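Local coordinates for protein Glucanase/chitosanase (Paenibacillus fukuinensis, PDB 4ZY9) that binds chitosan as a family 32 carbohydrate-binding module, one beta-sandwich piece of a larger enzyme that probably hydrolyses chitosan and beta-glucans, at residues A23-S28 and T36-S41; R29-S34 and I50-G55; E68-S73 and R122-G127; G84-W89 and A112-M117. The protein carries 1 engineered substitution. One frame throughout, in Å; residues are numbered along the deposited sequence.

Contact 1 (A23-S28 and T36-S41); sequences AGFEAS and TTRWAS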
# COMPACT_ATOMS: atom_id res chain seq x y z
N ALA A 23 16.19 -9.31 1.23
CA ALA A 23 16.85 -8.10 1.51
C ALA A 23 16.94 -7.17 0.33
O ALA A 23 17.29 -7.58 -0.75
CB ALA A 23 18.24 -8.36 2.09
N GLY A 24 16.61 -5.95 0.58
CA GLY A 24 16.58 -4.96 -0.39
C GLY A 24 15.16 -4.67 -0.94
O GLY A 24 15.00 -3.63 -1.65
N PHE A 25 14.18 -5.43 -0.51
CA PHE A 25 12.75 -5.31 -0.98
C PHE A 25 11.83 -5.15 0.18
O PHE A 25 10.64 -5.51 0.09
CB PHE A 25 12.43 -6.54 -1.81
CG PHE A 25 13.24 -6.58 -3.09
CD1 PHE A 25 12.99 -5.64 -4.08
CD2 PHE A 25 14.27 -7.50 -3.31
CE1 PHE A 25 13.72 -5.63 -5.28
CE2 PHE A 25 14.93 -7.52 -4.53
CZ PHE A 25 14.65 -6.62 -5.50
N GLU A 26 12.34 -4.58 1.24
CA GLU A 26 11.58 -4.37 2.47
C GLU A 26 10.36 -3.46 2.22
O GLU A 26 10.34 -2.61 1.30
CB GLU A 26 12.45 -3.71 3.55
CG GLU A 26 13.61 -4.56 4.06
CD GLU A 26 14.81 -4.58 3.10
OE1 GLU A 26 14.91 -3.76 2.19
OE2 GLU A 26 15.71 -5.49 3.28
N ALA A 27 9.37 -3.63 3.05
CA ALA A 27 8.13 -2.80 2.96
C ALA A 27 8.47 -1.32 2.99
O ALA A 27 7.85 -0.54 2.25
CB ALA A 27 7.21 -3.17 4.10
N SER A 28 9.45 -0.93 3.79
CA SER A 28 9.87 0.46 3.87
C SER A 28 10.19 1.09 2.54
O SER A 28 10.13 2.30 2.41
CB SER A 28 11.11 0.60 4.89
OG SER A 28 12.23 -0.04 4.27
N THR A 36 13.44 4.53 -7.23
CA THR A 36 14.60 3.72 -7.46
C THR A 36 14.68 2.53 -6.56
O THR A 36 15.62 1.68 -6.69
CB THR A 36 15.92 4.51 -7.22
OG1 THR A 36 16.07 4.97 -5.87
CG2 THR A 36 15.91 5.78 -8.19
N THR A 37 13.71 2.34 -5.68
CA THR A 37 13.66 1.27 -4.67
C THR A 37 12.19 0.83 -4.61
O THR A 37 11.27 1.61 -4.93
CB THR A 37 14.03 1.80 -3.29
OG1 THR A 37 13.05 2.85 -2.95
CG2 THR A 37 15.39 2.25 -3.19
N ARG A 38 11.97 -0.42 -4.26
CA ARG A 38 10.58 -0.94 -4.15
C ARG A 38 10.47 -2.00 -3.09
O ARG A 38 11.44 -2.74 -2.82
CB ARG A 38 10.18 -1.51 -5.53
CG ARG A 38 11.06 -2.67 -6.10
CD ARG A 38 10.69 -2.92 -7.50
NE ARG A 38 11.65 -3.88 -8.08
CZ ARG A 38 11.50 -5.19 -8.13
NH1 ARG A 38 10.35 -5.77 -7.78
NH2 ARG A 38 12.45 -5.95 -8.67
N TRP A 39 9.29 -2.06 -2.48
CA TRP A 39 8.86 -3.30 -1.83
C TRP A 39 8.56 -4.32 -2.90
O TRP A 39 7.94 -3.99 -3.93
CB TRP A 39 7.58 -3.03 -1.02
CG TRP A 39 6.91 -4.26 -0.58
CD1 TRP A 39 7.44 -5.22 0.35
CD2 TRP A 39 5.62 -4.74 -0.95
NE1 TRP A 39 6.54 -6.21 0.50
CE2 TRP A 39 5.40 -5.98 -0.25
CE3 TRP A 39 4.59 -4.29 -1.80
CZ2 TRP A 39 4.21 -6.68 -0.30
CZ3 TRP A 39 3.46 -5.00 -1.90
CH2 TRP A 39 3.25 -6.19 -1.16
N ALA A 40 8.90 -5.57 -2.63
CA ALA A 40 8.41 -6.70 -3.48
C ALA A 40 8.08 -7.81 -2.49
O ALA A 40 8.91 -8.11 -1.58
CB ALA A 40 9.48 -7.14 -4.47
N SER A 41 6.95 -8.45 -2.67
CA SER A 41 6.53 -9.56 -1.79
C SER A 41 7.21 -10.83 -2.23
O SER A 41 7.83 -10.94 -3.29
CB SER A 41 4.97 -9.74 -1.99
OG SER A 41 4.63 -10.31 -3.20
O HOH W 1 14.39 -1.96 -3.88
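Among the backbone bonds, Ala40 N donates to Phe25 O over 3.2 Å, nearly straight (161° at the hydrogen), in the carbonyl plane and on a lone pair. The same oxygen takes a CA-H contact from Trp39 and lies 3.2 Å from Trp39 CD1, so indole and main chain close in on it together. A second CA-H contact runs the other way, Phe25 CA to Arg38 O at 3.4 Å. Water 1 bridges the two segments, donating to Gly24 O and accepting from Arg38 N. Within the loop, Gly24 N reaches Glu26 OE2 at 2.9 Å from above the carboxylate plane, while Glu26 OE1 forms a salt bridge with Arg29.

Of the side chains, Phe25 and Arg38 lie alongside each other and point the same way. The Phe25 ring has CG anti to its carbonyl carbon (chi1 -66°); its CE1 sits over the rim of the guanidinium face, 3.6 Å from Arg38 NH2. The planes are 57° apart, so this is an oblique touch and no stack. Arg38 starts from the crowded position between N and C, then runs extended to NE, and its NH1 is bonded to Ser129 OG. Apolar packing adds Phe25 CD1 on Ala40 CB (3.8 Å) and Ala27 CB near Trp39 CD1 (4.3 Å); Trp39 NE1 is spent on Ser19 O.

The loop thus lies against strand 39-40 of the beta sandwich, which pairs antiparallel with strand 129-136, while Ala27 and Trp39 also pack on Ala17 of strand 14-17 and on Ile50 of strand 48-54.

Contact 2 (R29-S34 and I50-G55); sequences RAFDGS and IYVNLG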
# COMPACT_ATOMS: atom_id res chain seq x y z
N ARG A 29 10.67 0.34 1.60
CA ARG A 29 11.11 0.90 0.34
C ARG A 29 10.02 1.49 -0.46
O ARG A 29 10.26 2.35 -1.33
CB ARG A 29 11.83 -0.16 -0.51
CG ARG A 29 12.96 -0.95 0.16
CD ARG A 29 13.97 -0.07 0.65
NE ARG A 29 15.03 -0.82 1.32
CZ ARG A 29 16.11 -1.37 0.75
NH1 ARG A 29 16.29 -1.39 -0.60
NH2 ARG A 29 17.04 -1.94 1.58
N ALA A 30 8.75 1.10 -0.22
CA ALA A 30 7.61 1.79 -0.91
C ALA A 30 7.37 3.16 -0.35
O ALA A 30 6.64 3.97 -0.98
CB ALA A 30 6.39 0.94 -0.80
N PHE A 31 7.95 3.55 0.79
CA PHE A 31 7.65 4.78 1.51
C PHE A 31 8.75 5.74 1.56
O PHE A 31 8.72 6.69 2.35
CB PHE A 31 7.08 4.37 2.89
CG PHE A 31 5.81 3.60 2.75
CD1 PHE A 31 4.65 4.24 2.59
CD2 PHE A 31 5.84 2.24 2.78
CE1 PHE A 31 3.51 3.48 2.43
CE2 PHE A 31 4.68 1.48 2.66
CZ PHE A 31 3.52 2.15 2.44
N ASP A 32 9.79 5.52 0.79
CA ASP A 32 11.00 6.34 0.87
C ASP A 32 11.05 7.52 -0.08
O ASP A 32 12.02 8.23 -0.12
CB ASP A 32 12.24 5.48 0.73
CG ASP A 32 12.45 4.87 -0.67
OD1 ASP A 32 11.60 5.10 -1.54
OD2 ASP A 32 13.52 4.23 -0.84
N GLY A 33 10.00 7.75 -0.82
CA GLY A 33 9.95 8.90 -1.65
C GLY A 33 10.71 8.72 -2.95
O GLY A 33 10.79 9.72 -3.70
N SER A 34 11.13 7.51 -3.32
CA SER A 34 11.90 7.26 -4.59
C SER A 34 11.40 6.17 -5.37
O SER A 34 11.04 5.07 -4.81
CB SER A 34 13.35 7.01 -4.20
OG SER A 34 14.17 6.78 -5.35
N ILE A 50 0.54 -4.72 2.16
CA ILE A 50 1.47 -3.83 2.76
C ILE A 50 0.72 -2.72 3.40
O ILE A 50 -0.24 -2.20 2.78
CB ILE A 50 2.50 -3.31 1.72
CG1 ILE A 50 3.54 -2.37 2.36
CG2 ILE A 50 1.83 -2.67 0.51
CD1 ILE A 50 4.73 -2.20 1.50
N TYR A 51 1.07 -2.30 4.59
CA TYR A 51 0.47 -1.15 5.21
C TYR A 51 1.51 -0.24 5.78
O TYR A 51 2.69 -0.63 6.02
CB TYR A 51 -0.60 -1.45 6.32
CG TYR A 51 -0.13 -2.09 7.58
CD1 TYR A 51 0.51 -1.39 8.58
CD2 TYR A 51 -0.39 -3.40 7.84
CE1 TYR A 51 0.86 -2.00 9.79
CE2 TYR A 51 -0.04 -4.01 9.06
CZ TYR A 51 0.57 -3.27 9.97
OH TYR A 51 0.90 -3.88 11.20
N VAL A 52 1.15 1.02 5.98
CA VAL A 52 1.95 2.07 6.62
C VAL A 52 1.29 2.52 7.88
O VAL A 52 0.09 2.66 7.95
CB VAL A 52 2.24 3.23 5.65
CG1 VAL A 52 1.01 3.92 5.16
CG2 VAL A 52 3.25 4.18 6.22
N ASN A 53 2.14 2.80 8.91
CA ASN A 53 1.74 3.42 10.17
C ASN A 53 2.00 4.87 10.04
O ASN A 53 3.19 5.29 10.00
CB ASN A 53 2.56 2.75 11.29
CG ASN A 53 2.22 3.31 12.66
OD1 ASN A 53 1.64 4.35 12.79
ND2 ASN A 53 2.67 2.62 13.70
N LEU A 54 0.99 5.68 9.92
CA LEU A 54 1.16 7.12 9.82
C LEU A 54 1.69 7.82 11.07
O LEU A 54 2.03 9.02 11.03
CB LEU A 54 -0.15 7.76 9.33
CG LEU A 54 -0.75 7.26 8.05
CD1 LEU A 54 -2.03 7.92 7.81
CD2 LEU A 54 0.23 7.45 6.89
N GLY A 55 1.78 7.08 12.15
CA GLY A 55 2.41 7.59 13.41
C GLY A 55 1.35 8.00 14.41
O GLY A 55 1.59 7.99 15.61
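Ala30 makes the first touch, its methyl pointing at strand 48-54 and meeting the end of a longer side chain: Ala30 CB lies 4.2 Å from Ile50 CD1. The Ala30 backbone is meanwhile hydrogen-bonded to that of Phe133.

Phe31 follows and carries most of the contact. With CG anti to its carbonyl carbon (chi1 -62°), the ring reaches straight to the strand and meets two residues in different ways. Ile50 comes tip to tip, at the ring edge and near its plane, with CD1 at 3.9 Å from Phe31 CE2. That reach depends on Ile50 CG1 standing anti to the backbone N, followed by a second extended torsion. Val52 instead crosses obliquely over one face: its CB is 3.5 Å from Phe31 CE1, and its CG2 makes a CH-pi contact 4.1 Å from the ring centroid, 22° off the normal.

Ile50 and Val52 both face inward while Tyr51 between them turns the other way, the alternation of a strand with one face on the buried core of a beta sandwich. Here the loop between strands 14-17 and 39-40 supplies the aromatic filling. Phe133 of strand 129-136 meets the same Phe31 ring at about 40° between planes, and Ala15 of strand 14-17 also touches it.

Beyond Phe31 the loop turns away from strand 48-54. Asp32 OD1 accepts from Ser34 N at 3.0 Å, closing an Asx turn; Asp32 OD2 is bonded to Thr37 OG1.

Contact 3 (E68-S73 and R122-G127); sequences EAAYAS and RGTPYG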
# COMPACT_ATOMS: atom_id res chain seq x y z
N GLU A 68 5.46 -1.52 -9.72
CA GLU A 68 6.38 -2.14 -10.60
C GLU A 68 5.59 -3.09 -11.55
O GLU A 68 4.41 -3.23 -11.44
CB GLU A 68 7.48 -2.79 -9.74
CG GLU A 68 8.73 -3.40 -10.48
CD GLU A 68 8.63 -4.87 -10.74
OE1 GLU A 68 7.75 -5.60 -10.26
OE2 GLU A 68 9.50 -5.33 -11.55
N ALA A 69 6.33 -3.75 -12.45
CA ALA A 69 5.67 -4.64 -13.41
C ALA A 69 4.76 -5.60 -12.69
O ALA A 69 3.76 -6.06 -13.24
CB ALA A 69 6.71 -5.39 -14.23
N ALA A 70 5.14 -6.07 -11.51
CA ALA A 70 4.38 -7.08 -10.78
C ALA A 70 3.23 -6.42 -10.03
O ALA A 70 3.32 -6.19 -8.74
CB ALA A 70 5.33 -7.86 -9.90
N TYR A 71 2.21 -6.00 -10.77
CA TYR A 71 1.11 -5.29 -10.17
C TYR A 71 -0.06 -6.20 -9.70
O TYR A 71 -0.13 -7.37 -10.11
CB TYR A 71 0.59 -4.22 -11.16
CG TYR A 71 -0.10 -4.81 -12.42
CD1 TYR A 71 0.65 -5.11 -13.53
CD2 TYR A 71 -1.43 -5.09 -12.46
CE1 TYR A 71 0.07 -5.67 -14.66
CE2 TYR A 71 -2.00 -5.65 -13.58
CZ TYR A 71 -1.24 -5.90 -14.66
OH TYR A 71 -1.86 -6.41 -15.82
N ALA A 72 -0.98 -5.63 -8.91
CA ALA A 72 -2.17 -6.37 -8.51
C ALA A 72 -3.31 -6.00 -9.42
O ALA A 72 -3.54 -4.81 -9.65
CB ALA A 72 -2.60 -6.00 -7.13
N SER A 73 -3.99 -6.98 -10.02
CA SER A 73 -5.20 -6.72 -10.74
C SER A 73 -6.43 -6.75 -9.84
O SER A 73 -7.41 -6.09 -10.21
CB SER A 73 -5.35 -7.67 -11.92
OG SER A 73 -5.47 -9.01 -11.51
N ARG A 122 -2.82 -11.24 -8.83
CA ARG A 122 -1.75 -10.66 -9.51
C ARG A 122 -1.94 -10.54 -11.00
O ARG A 122 -2.56 -11.39 -11.66
CB ARG A 122 -0.47 -11.51 -9.32
CG ARG A 122 0.07 -11.45 -7.89
CD ARG A 122 1.09 -12.58 -7.59
NE ARG A 122 0.37 -13.86 -7.40
CZ ARG A 122 0.68 -15.02 -7.96
NH1 ARG A 122 1.77 -15.15 -8.70
NH2 ARG A 122 -0.15 -16.04 -7.71
N GLY A 123 -1.39 -9.48 -11.55
CA GLY A 123 -1.37 -9.28 -13.00
C GLY A 123 -0.28 -10.06 -13.70
O GLY A 123 -0.29 -10.04 -15.05
N THR A 124 0.66 -10.62 -12.99
CA THR A 124 1.79 -11.38 -13.52
C THR A 124 1.89 -12.66 -12.71
O THR A 124 1.30 -12.83 -11.70
CB THR A 124 3.10 -10.60 -13.41
OG1 THR A 124 3.57 -10.65 -12.05
CG2 THR A 124 2.98 -9.16 -13.95
N PRO A 125 2.81 -13.58 -13.13
CA PRO A 125 3.05 -14.80 -12.32
C PRO A 125 4.01 -14.64 -11.24
O PRO A 125 4.49 -15.63 -10.62
CB PRO A 125 3.54 -15.83 -13.32
CG PRO A 125 3.96 -15.05 -14.49
CD PRO A 125 3.49 -13.66 -14.43
N TYR A 126 4.39 -13.39 -10.89
CA TYR A 126 5.49 -13.15 -9.94
C TYR A 126 4.86 -12.83 -8.59
O TYR A 126 4.06 -13.64 -8.10
CB TYR A 126 6.50 -12.11 -10.45
CG TYR A 126 7.02 -12.51 -11.81
CD1 TYR A 126 7.65 -13.70 -11.97
CD2 TYR A 126 6.68 -11.82 -12.96
CE1 TYR A 126 8.07 -14.13 -13.26
CE2 TYR A 126 7.06 -12.24 -14.26
CZ TYR A 126 7.76 -13.39 -14.40
OH TYR A 126 8.19 -13.88 -15.60
N GLY A 127 5.25 -11.70 -7.94
CA GLY A 127 4.65 -11.31 -6.68
C GLY A 127 3.81 -10.00 -6.87
O GLY A 127 3.20 -9.78 -7.92
O HOH W 2 1.96 -9.33 -10.30
O HOH W 3 -4.94 -10.42 -13.83
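Ala72 and Arg122 face each other as an antiparallel non-hydrogen-bonded pair, CA to CA 4.4 Å, with diverging side chains. Next to it Gly123 N donates to Tyr71 O at 2.8 Å, almost straight (171°) and in the carbonyl plane. Before this pair Ala70 centres an inverse gamma turn, and its N is held by Glu68 OE1. Water 2 fastens the loops further, donating to Tyr71 O and Gly127 O and accepting from Thr124 OG1 at 2.7 Å.

The Tyr71 ring, with CG in the crowded position between N and C (chi1 68°), takes Gly123 CA over one face, a CH-pi contact 4.0 Å from the centroid. A CB on Gly123 would clash with Tyr71 CE2. Thr124 CG2 lies 3.3 Å from Ala69 O, while Thr124 OG1 accepts from Tyr126 N at 3.1 Å, forming an ST turn. A valine here would remove that hydroxyl and is likely to loosen both the turn and the water bridge. Arg122 NH1 reaches back to Tyr126 O, and its NE forms a salt bridge with Asp46.

The contact joins the connections 57-67 to 75-80 and 114-122 to 129-136 at one end of the sandwich, where Ser129 bonds the backbones of Glu68 and Ala70.

Contact 4 (G84-W89 and A112-M117); sequences GTPTNW and AKYVRM. Engineered in segment 112-117: Met117 (natural residue Val).
Arg116 climbs the Trp89 indole one atom at a time, starting with CG anti to its backbone N. Its CB lies over the six-membered ring, 3.6 Å from Trp89 CZ3, and its CD sits above Trp89 CZ2. A bend at chi3 (72°) then turns the chain along the ring plane: NE comes 3.6 Å from Trp89 CE2, CZ is over NE1, and the tip atom NH2 stands 3.5 Å from Trp89 CD1. The guanidinium therefore lies flat on the indole, planes only 5° apart, a cation-pi stack with CZ 3.8 Å from the centroid of the five-membered ring. Gln78 OE1 takes a hydrogen bond from NH2, which helps fix the rotation of the group, and Trp49 makes another cation-pi contact with it.

Pro86 CB lies over the rim of the opposite face of Trp89, so the indole has a neighbour on both sides. An alanine at Trp89 would take away this platform and would probably leave the Arg116 guanidinium less firmly oriented. Pro86 also lies on Tyr114, its CD over the ring centre at 3.8 Å from the centroid; Tyr114 OH is bonded to Ser83 O and lies 2.8 Å from Gly84 O. Trp89 CH2 touches Tyr114 CB at 3.8 Å.

The 84-89 loop, between strands 75-80 and 90-95, thus folds over the outer side of strand 114-122, where Lys113 and Tyr114 opposite Ser80 form a classic beta bulge, while Tyr51 of strand 48-54 packs on Pro86, Tyr114 and Arg116.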
# COMPACT_ATOMS: atom_id res chain seq x y z
N GLY A 84 -3.20 0.08 18.39
CA GLY A 84 -2.22 -0.95 18.33
C GLY A 84 -2.10 -1.65 17.01
O GLY A 84 -2.36 -1.03 15.97
N THR A 85 -1.68 -2.88 16.95
CA THR A 85 -1.57 -3.61 15.68
C THR A 85 -2.94 -3.60 14.99
O THR A 85 -3.92 -3.96 15.61
CB THR A 85 -1.13 -5.05 15.99
OG1 THR A 85 0.14 -4.98 16.66
CG2 THR A 85 -1.05 -5.86 14.68
N PRO A 86 -3.03 -3.21 13.72
CA PRO A 86 -4.38 -3.07 13.16
C PRO A 86 -5.03 -4.36 12.81
O PRO A 86 -4.43 -5.19 12.12
CB PRO A 86 -4.13 -2.24 11.86
CG PRO A 86 -2.66 -2.57 11.53
CD PRO A 86 -1.99 -2.68 12.84
N THR A 87 -6.25 -4.53 13.30
CA THR A 87 -7.07 -5.70 13.04
C THR A 87 -8.48 -5.31 12.48
O THR A 87 -9.14 -6.17 11.83
CB THR A 87 -7.24 -6.60 14.31
OG1 THR A 87 -7.98 -5.87 15.22
CG2 THR A 87 -5.94 -7.04 14.92
N ASN A 88 -8.91 -4.08 12.74
CA ASN A 88 -10.21 -3.62 12.27
C ASN A 88 -9.92 -2.68 11.08
O ASN A 88 -9.39 -1.59 11.26
CB ASN A 88 -10.92 -2.88 13.37
CG ASN A 88 -11.11 -3.67 14.60
OD1 ASN A 88 -10.63 -3.27 15.70
ND2 ASN A 88 -11.93 -4.74 14.45
N TRP A 89 -10.32 -3.17 9.92
CA TRP A 89 -10.03 -2.56 8.60
C TRP A 89 -11.35 -2.24 7.92
O TRP A 89 -12.30 -3.04 7.97
CB TRP A 89 -9.25 -3.45 7.65
CG TRP A 89 -7.85 -3.79 8.09
CD1 TRP A 89 -7.44 -4.96 8.66
CD2 TRP A 89 -6.68 -2.98 7.99
NE1 TRP A 89 -6.10 -4.93 8.91
CE2 TRP A 89 -5.58 -3.74 8.54
CE3 TRP A 89 -6.45 -1.66 7.50
CZ2 TRP A 89 -4.31 -3.28 8.56
CZ3 TRP A 89 -5.18 -1.21 7.59
CH2 TRP A 89 -4.08 -1.99 8.19
N ALA A 112 -7.45 7.69 9.95
CA ALA A 112 -6.69 6.41 9.98
C ALA A 112 -5.32 6.62 10.55
O ALA A 112 -4.70 7.65 10.35
CB ALA A 112 -6.55 5.87 8.54
N LYS A 113 -4.88 5.62 11.28
CA LYS A 113 -3.49 5.48 11.67
C LYS A 113 -2.78 4.57 10.69
O LYS A 113 -1.54 4.71 10.50
CB LYS A 113 -3.37 4.97 13.10
CG LYS A 113 -1.94 4.87 13.58
CD LYS A 113 -1.84 4.47 15.03
CE LYS A 113 -0.41 4.28 15.43
NZ LYS A 113 -0.27 3.83 16.84
N TYR A 114 -3.45 3.62 10.10
CA TYR A 114 -2.86 2.67 9.17
C TYR A 114 -3.57 2.61 7.85
O TYR A 114 -4.82 2.66 7.85
CB TYR A 114 -2.82 1.25 9.77
CG TYR A 114 -2.22 1.13 11.13
CD1 TYR A 114 -0.87 0.99 11.33
CD2 TYR A 114 -3.02 1.23 12.27
CE1 TYR A 114 -0.29 0.85 12.60
CE2 TYR A 114 -2.45 1.12 13.58
CZ TYR A 114 -1.14 0.90 13.67
OH TYR A 114 -0.58 0.85 14.97
N VAL A 115 -2.83 2.49 6.76
CA VAL A 115 -3.43 2.45 5.43
C VAL A 115 -2.81 1.25 4.70
O VAL A 115 -1.55 1.15 4.71
CB VAL A 115 -3.18 3.76 4.66
CG1 VAL A 115 -3.85 3.68 3.28
CG2 VAL A 115 -3.70 4.91 5.45
N ARG A 116 -3.61 0.36 4.18
CA ARG A 116 -3.18 -0.89 3.62
C ARG A 116 -3.58 -1.04 2.17
O ARG A 116 -4.72 -0.71 1.81
CB ARG A 116 -3.81 -2.06 4.39
CG ARG A 116 -3.31 -3.45 4.03
CD ARG A 116 -3.50 -4.56 5.06
NE ARG A 116 -4.91 -4.96 5.17
CZ ARG A 116 -5.31 -6.16 5.65
NH1 ARG A 116 -4.41 -7.00 6.11
NH2 ARG A 116 -6.57 -6.45 5.63
N MSE A 117 -2.71 -1.59 1.39
CA MSE A 117 -3.02 -2.17 0.05
C MSE A 117 -3.06 -3.66 0.24
O MSE A 117 -2.03 -4.26 0.68
CB MSE A 117 -1.95 -1.80 -0.93
CG MSE A 117 -2.26 -2.13 -2.39
SE MSE A 117 -2.30 -4.09 -2.82
CE MSE A 117 -0.49 -4.58 -2.34

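From the N terminus, the long loop after strand 14-17 supplies the first segments of contacts 1 and 2 in succession. Contact 1 closes on strand 39-40 and contact 2 on strand 48-54, so the two cross along the chain, and they abut where Arg38 C packs on Arg29 CB. Contact 3 opens only after strand 57-67 and closes a 48-residue span; contact 4 is nested within it, on the opposite side of the chain's centre. Contacts 2 and 4 share one sheet, where Ile50 O meets engineered Met117 N and Leu54 N meets Lys113 O. Contact 1 touches contact 3 through a long, weak ion pair between Arg38, the residue before strand 39-40, and Glu68 at the loop end of the sandwich.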